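Local structure of 5-cytosine DNA methyltransferase (3QV2) at residues Pro103-Lys106 against Ser107-His110; Arg113-Leu116 against Pro117-Asn121. The protein probably transfers a methyl group from S-adenosylmethionine to carbon 5 of cytosine in DNA or tRNA, as a DNMT2-type member of the C5-methyltransferase family. All coordinates share one frame; numbering follows the deposited sequence.

Contact 1 (Pro103-Lys106 against Ser107-His110); sequences PRAK and SVLH
Ala105 and Leu109 are joined by the first regular turn of helix 106-115, Leu109 N to Ala105 O at 3.1 Å and nearly straight (163°). His110 N to Lys106 O, at 3.0 Å, repeats the bond one residue on, its donor tilted from the carbonyl plane. Upstream, Pro103-Ala105 already follow a helical path before the regular i to i+4 bonding sets in, and two waters work in this lead-in. One gives a hydrogen to Pro103 O and accepts one from Ser107 OG at 2.9 Å; the other gives hydrogens to Arg104 O and to the same OG, the latter at 2.7 Å. Ser107 OG, set between its own backbone N and carbonyl carbon (chi1 50°), thus leans back to where both waters meet it. Val108 places CG1 in the same rotational position and lays it against Ala105 O at 3.2 Å, with the methyl of Ala105 more loosely beside it. The Leu109 side chain passes the same oxygen, CG at 3.5 Å, so carbon flanks the carbonyl that the Leu109 amide holds. Ala105, Val108 and Leu109 all reach Val139 of helix 138-149. Lys106 runs outward, while the His110 ring is held by Asp114 and the carbonyl of Ile67. Ser107, touching the ligand and Asp65, therefore brings the start of the helix to the S-adenosyl-L-homocysteine pocket; the two waters tie its hydroxyl to the carbonyls of Pro103 and Arg104 and probably help to fix its rotation.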
ATOM      1  N   PRO A 103      12.016 -16.703  -4.990  1.00 29.55           N
ATOM      2  CA  PRO A 103      13.112 -15.729  -4.923  1.00 29.45           C
ATOM      3  C   PRO A 103      12.662 -14.332  -4.489  1.00 26.22           C
ATOM      4  O   PRO A 103      13.464 -13.589  -3.924  1.00 26.34           O
ATOM      5  CB  PRO A 103      13.655 -15.701  -6.359  1.00 31.28           C
ATOM      6  CG  PRO A 103      12.583 -16.317  -7.203  1.00 32.58           C
ATOM      7  CD  PRO A 103      11.904 -17.315  -6.325  1.00 32.52           C
ATOM      8  N   ARG A 104      11.403 -13.984  -4.741  1.00 21.43           N
ATOM      9  CA  ARG A 104      10.893 -12.665  -4.375  1.00 21.53           C
ATOM     10  C   ARG A 104      10.601 -12.560  -2.881  1.00 19.73           C
ATOM     11  O   ARG A 104      10.325 -11.476  -2.369  1.00 21.04           O
ATOM     12  CB  ARG A 104       9.639 -12.319  -5.178  1.00 19.28           C
ATOM     13  CG  ARG A 104       9.829 -12.371  -6.684  1.00 24.71           C
ATOM     14  CD  ARG A 104       8.991 -13.480  -7.292  1.00 24.58           C
ATOM     15  NE  ARG A 104       7.972 -12.964  -8.197  1.00 26.67           N
ATOM     16  CZ  ARG A 104       6.903 -13.649  -8.590  1.00 24.65           C
ATOM     17  NH1 ARG A 104       6.698 -14.883  -8.151  1.00 19.02           N
ATOM     18  NH2 ARG A 104       6.031 -13.093  -9.420  1.00 26.68           N
ATOM     19  N   ALA A 105      10.657 -13.692  -2.187  1.00 21.17           N
ATOM     20  CA  ALA A 105      10.443 -13.716  -0.746  1.00 20.42           C
ATOM     21  C   ALA A 105      11.777 -13.766  -0.011  1.00 19.24           C
ATOM     22  O   ALA A 105      11.830 -13.658   1.214  1.00 22.60           O
ATOM     23  CB  ALA A 105       9.580 -14.904  -0.359  1.00 17.35           C
ATOM     24  N   LYS A 106      12.853 -13.927  -0.775  1.00 18.00           N
ATOM     25  CA  LYS A 106      14.192 -14.075  -0.216  1.00 18.01           C
ATOM     26  C   LYS A 106      14.593 -12.896   0.668  1.00 15.95           C
ATOM     27  O   LYS A 106      15.253 -13.074   1.694  1.00 16.33           O
ATOM     28  CB  LYS A 106      15.215 -14.265  -1.339  1.00 22.62           C
ATOM     29  CG  LYS A 106      16.601 -14.666  -0.868  1.00 26.52           C
ATOM     30  CD  LYS A 106      17.493 -15.048  -2.039  1.00 29.84           C
ATOM     31  CE  LYS A 106      18.854 -15.534  -1.568  1.00 31.98           C
ATOM     32  NZ  LYS A 106      19.605 -14.472  -0.844  1.00 32.93           N
ATOM     33  N   SER A 107      14.189 -11.694   0.274  1.00 13.05           N
ATOM     34  CA  SER A 107      14.552 -10.489   1.014  1.00 13.73           C
ATOM     35  C   SER A 107      13.895 -10.416   2.393  1.00 15.70           C
ATOM     36  O   SER A 107      14.548 -10.076   3.378  1.00 17.42           O
ATOM     37  CB  SER A 107      14.226  -9.235   0.196  1.00 10.56           C
ATOM     38  OG  SER A 107      12.896  -9.274  -0.293  1.00 17.76           O
ATOM     39  N   VAL A 108      12.606 -10.738   2.462  1.00 13.69           N
ATOM     40  CA  VAL A 108      11.871 -10.643   3.720  1.00 14.23           C
ATOM     41  C   VAL A 108      12.250 -11.766   4.683  1.00 14.94           C
ATOM     42  O   VAL A 108      12.245 -11.581   5.900  1.00 15.44           O
ATOM     43  CB  VAL A 108      10.344 -10.629   3.499  1.00 12.83           C
ATOM     44  CG1 VAL A 108       9.858 -11.994   3.040  1.00 14.23           C
ATOM     45  CG2 VAL A 108       9.628 -10.202   4.773  1.00  9.82           C
ATOM     46  N   LEU A 109      12.584 -12.931   4.137  1.00  9.41           N
ATOM     47  CA  LEU A 109      13.063 -14.038   4.955  1.00 14.43           C
ATOM     48  C   LEU A 109      14.440 -13.708   5.519  1.00 14.68           C
ATOM     49  O   LEU A 109      14.746 -14.027   6.666  1.00 13.69           O
ATOM     50  CB  LEU A 109      13.126 -15.331   4.140  1.00 12.84           C
ATOM     51  CG  LEU A 109      11.790 -15.985   3.784  1.00 16.64           C
ATOM     52  CD1 LEU A 109      11.993 -17.138   2.810  1.00 16.58           C
ATOM     53  CD2 LEU A 109      11.075 -16.455   5.042  1.00 14.02           C
ATOM     54  N   HIS A 110      15.262 -13.065   4.697  1.00 13.97           N
ATOM     55  CA  HIS A 110      16.601 -12.659   5.099  1.00 17.06           C
ATOM     56  C   HIS A 110      16.556 -11.743   6.317  1.00 17.06           C
ATOM     57  O   HIS A 110      17.298 -11.937   7.279  1.00 21.71           O
ATOM     58  CB  HIS A 110      17.302 -11.949   3.940  1.00 18.32           C
ATOM     59  CG  HIS A 110      18.629 -11.359   4.307  1.00 15.62           C
ATOM     60  ND1 HIS A 110      19.661 -12.113   4.822  1.00 14.45           N
ATOM     61  CD2 HIS A 110      19.090 -10.088   4.235  1.00 14.72           C
ATOM     62  CE1 HIS A 110      20.703 -11.332   5.049  1.00 11.04           C
ATOM     63  NE2 HIS A 110      20.381 -10.099   4.703  1.00 13.20           N
TER
HETATM   64  O   HOH W   1      13.637 -10.838  -2.595  1.00 12.27           O
HETATM   65  O   HOH W   2      10.492 -10.488   0.149  1.00  9.89           O

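Contact 2 (Arg113-Leu116 against Pro117-Asn121)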
ATOM      1  N   ARG A 113      15.290 -13.942   9.388  1.00 14.81           N
ATOM      2  CA  ARG A 113      16.165 -15.074   9.686  1.00 14.11           C
ATOM      3  C   ARG A 113      17.556 -14.608  10.098  1.00 15.00           C
ATOM      4  O   ARG A 113      18.092 -15.044  11.117  1.00 16.88           O
ATOM      5  CB  ARG A 113      16.308 -15.990   8.469  1.00 16.73           C
ATOM      6  CG  ARG A 113      15.098 -16.848   8.149  1.00 20.54           C
ATOM      7  CD  ARG A 113      15.349 -17.625   6.866  1.00 20.63           C
ATOM      8  NE  ARG A 113      14.275 -18.563   6.553  1.00 21.27           N
ATOM      9  CZ  ARG A 113      14.178 -19.222   5.403  1.00 19.38           C
ATOM     10  NH1 ARG A 113      15.088 -19.039   4.456  1.00 16.95           N
ATOM     11  NH2 ARG A 113      13.171 -20.059   5.196  1.00 20.56           N
ATOM     12  N   ASP A 114      18.133 -13.718   9.298  1.00 11.43           N
ATOM     13  CA  ASP A 114      19.552 -13.406   9.403  1.00 15.64           C
ATOM     14  C   ASP A 114      19.874 -12.114  10.154  1.00 17.32           C
ATOM     15  O   ASP A 114      20.989 -11.945  10.644  1.00 16.82           O
ATOM     16  CB  ASP A 114      20.177 -13.369   8.006  1.00 18.16           C
ATOM     17  CG  ASP A 114      19.892 -14.626   7.208  1.00 19.78           C
ATOM     18  OD1 ASP A 114      19.789 -15.709   7.820  1.00 19.94           O
ATOM     19  OD2 ASP A 114      19.765 -14.534   5.969  1.00 24.70           O
ATOM     20  N   ILE A 115      18.908 -11.207  10.247  1.00 15.00           N
ATOM     21  CA  ILE A 115      19.159  -9.906  10.860  1.00 15.88           C
ATOM     22  C   ILE A 115      18.570  -9.765  12.262  1.00 16.14           C
ATOM     23  O   ILE A 115      19.301  -9.644  13.245  1.00 15.80           O
ATOM     24  CB  ILE A 115      18.623  -8.754   9.986  1.00 17.12           C
ATOM     25  CG1 ILE A 115      19.151  -8.878   8.557  1.00 16.76           C
ATOM     26  CG2 ILE A 115      18.995  -7.409  10.594  1.00 15.76           C
ATOM     27  CD1 ILE A 115      20.658  -8.817   8.457  1.00 14.69           C
ATOM     28  N   LEU A 116      17.243  -9.785  12.342  1.00 15.20           N
ATOM     29  CA  LEU A 116      16.530  -9.496  13.587  1.00 15.45           C
ATOM     30  C   LEU A 116      17.058 -10.228  14.828  1.00 12.65           C
ATOM     31  O   LEU A 116      17.278  -9.603  15.863  1.00 13.90           O
ATOM     32  CB  LEU A 116      15.026  -9.748  13.411  1.00 15.54           C
ATOM     33  CG  LEU A 116      14.098  -9.329  14.554  1.00 18.98           C
ATOM     34  CD1 LEU A 116      12.754  -8.871  14.016  1.00 21.57           C
ATOM     35  CD2 LEU A 116      13.921 -10.459  15.558  1.00 20.04           C
ATOM     36  N   PRO A 117      17.255 -11.552  14.731  1.00 12.64           N
ATOM     37  CA  PRO A 117      17.643 -12.328  15.915  1.00 16.32           C
ATOM     38  C   PRO A 117      19.041 -12.001  16.436  1.00 19.09           C
ATOM     39  O   PRO A 117      19.406 -12.481  17.509  1.00 24.42           O
ATOM     40  CB  PRO A 117      17.615 -13.777  15.410  1.00 14.94           C
ATOM     41  CG  PRO A 117      16.772 -13.745  14.176  1.00 13.73           C
ATOM     42  CD  PRO A 117      17.052 -12.418  13.557  1.00 11.91           C
ATOM     43  N   TYR A 118      19.809 -11.203  15.699  1.00 17.23           N
ATOM     44  CA  TYR A 118      21.199 -10.951  16.069  1.00 17.49           C
ATOM     45  C   TYR A 118      21.499  -9.490  16.404  1.00 16.32           C
ATOM     46  O   TYR A 118      22.591  -9.170  16.868  1.00 17.95           O
ATOM     47  CB  TYR A 118      22.146 -11.466  14.979  1.00 17.01           C
ATOM     48  CG  TYR A 118      22.005 -12.949  14.718  1.00 20.77           C
ATOM     49  CD1 TYR A 118      22.607 -13.880  15.555  1.00 18.11           C
ATOM     50  CD2 TYR A 118      21.263 -13.418  13.643  1.00 20.14           C
ATOM     51  CE1 TYR A 118      22.476 -15.238  15.323  1.00 18.35           C
ATOM     52  CE2 TYR A 118      21.129 -14.771  13.403  1.00 19.36           C
ATOM     53  CZ  TYR A 118      21.736 -15.677  14.246  1.00 20.12           C
ATOM     54  OH  TYR A 118      21.606 -17.026  14.014  1.00 20.80           O
ATOM     55  N   LEU A 119      20.529  -8.610  16.178  1.00 13.81           N
ATOM     56  CA  LEU A 119      20.691  -7.202  16.523  1.00 11.09           C
ATOM     57  C   LEU A 119      20.875  -7.029  18.026  1.00 15.49           C
ATOM     58  O   LEU A 119      20.230  -7.714  18.819  1.00 16.63           O
ATOM     59  CB  LEU A 119      19.475  -6.391  16.069  1.00  9.75           C
ATOM     60  CG  LEU A 119      19.215  -6.300  14.564  1.00 12.97           C
ATOM     61  CD1 LEU A 119      17.893  -5.602  14.294  1.00 13.14           C
ATOM     62  CD2 LEU A 119      20.355  -5.579  13.873  1.00 11.82           C
ATOM     63  N   ILE A 120      21.760  -6.115  18.411  1.00 17.57           N
ATOM     64  CA  ILE A 120      21.909  -5.755  19.814  1.00 17.96           C
ATOM     65  C   ILE A 120      20.609  -5.128  20.291  1.00 19.43           C
ATOM     66  O   ILE A 120      20.116  -5.433  21.376  1.00 22.10           O
ATOM     67  CB  ILE A 120      23.055  -4.750  20.027  1.00 22.01           C
ATOM     68  CG1 ILE A 120      24.400  -5.389  19.681  1.00 24.31           C
ATOM     69  CG2 ILE A 120      23.060  -4.251  21.463  1.00 25.74           C
ATOM     70  CD1 ILE A 120      24.747  -6.578  20.548  1.00 23.99           C
ATOM     71  N   ASN A 121      20.054  -4.253  19.459  1.00 16.38           N
ATOM     72  CA  ASN A 121      18.787  -3.605  19.756  1.00 19.83           C
ATOM     73  C   ASN A 121      17.727  -3.919  18.705  1.00 19.70           C
ATOM     74  O   ASN A 121      17.685  -3.290  17.649  1.00 23.93           O
ATOM     75  CB  ASN A 121      18.976  -2.091  19.866  1.00 23.49           C
ATOM     76  CG  ASN A 121      19.920  -1.703  20.986  1.00 28.48           C
ATOM     77  OD1 ASN A 121      20.932  -1.039  20.760  1.00 31.91           O
ATOM     78  ND2 ASN A 121      19.595  -2.118  22.205  1.00 28.44           N
TER
HETATM   79  O   HOH W   3      18.210  -9.530  18.656  1.00 19.68           O
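Ile115 O is gripped by two successive amides: Tyr118 N at 3.0 Å, well aligned (160°) but above the carbonyl plane, and Leu119 N in a weak, bent bond (127°). Leu119 N also makes a weak bond to Leu116 O, at 3.4 Å. A water gives hydrogens to Leu116 O and, at 2.7 Å, to Leu119 O, bridging the carbonyls of Leu116 and Leu119. Pro117 follows close on helix 106-115; its CG lies 3.6 Å from Arg113 O, the carbonyl that an amide at this position would approach in a regular helix. Its CD is pressed to Leu116 CB at 3.4 Å, a tight carbon pair. Tyr118 turns back toward Arg113 and Asp114: CG is anti to the carbonyl carbon (chi1 -59°), which brings CD2 to 3.4 Å from Asp114 O, obliquely to the ring, while Arg113 O lies at the ring edge. Pro117 CB sits over one ring face, offset toward the rim. On another side of the turn Ile115 CG2 meets Leu119 CD2 at 4.0 Å, the two side chains crossing at a slant, and both residues pack on Ile69 of helix 69-74 and on Trp80 of strand 79-82. Leu116 reaches Trp80 and Leu147 of helix 138-149. Arg113 extends away to a salt bridge with Glu142. Pro117 has no amide hydrogen to give to Arg113 O, and a wider pi-type turn already precedes it at 113-115; two shared acceptors and a water close the turn instead.

Contacts 1 and 2 lie toward the two ends of helix 106-115, their centres about 16 Å apart, and meet where His110 O packs on Ile115 CG1. Asp114 ties them further through its hydrogen bond to His110. Both are partly buried, with contact centres about 18 Å and 26 Å from the centre of the chain; contact 1 borders the cofactor pocket, whereas in contact 2 the Ile115 side chain lies about 12 Å from the ligand. Helix 138-149 receives side chains from both; contact 2 also packs on helix 69-74 and strand 79-82. Regular backbone bonds and a water-bridged serine hydroxyl mark the beginning, bifurcated and weaker bonds around a proline the end.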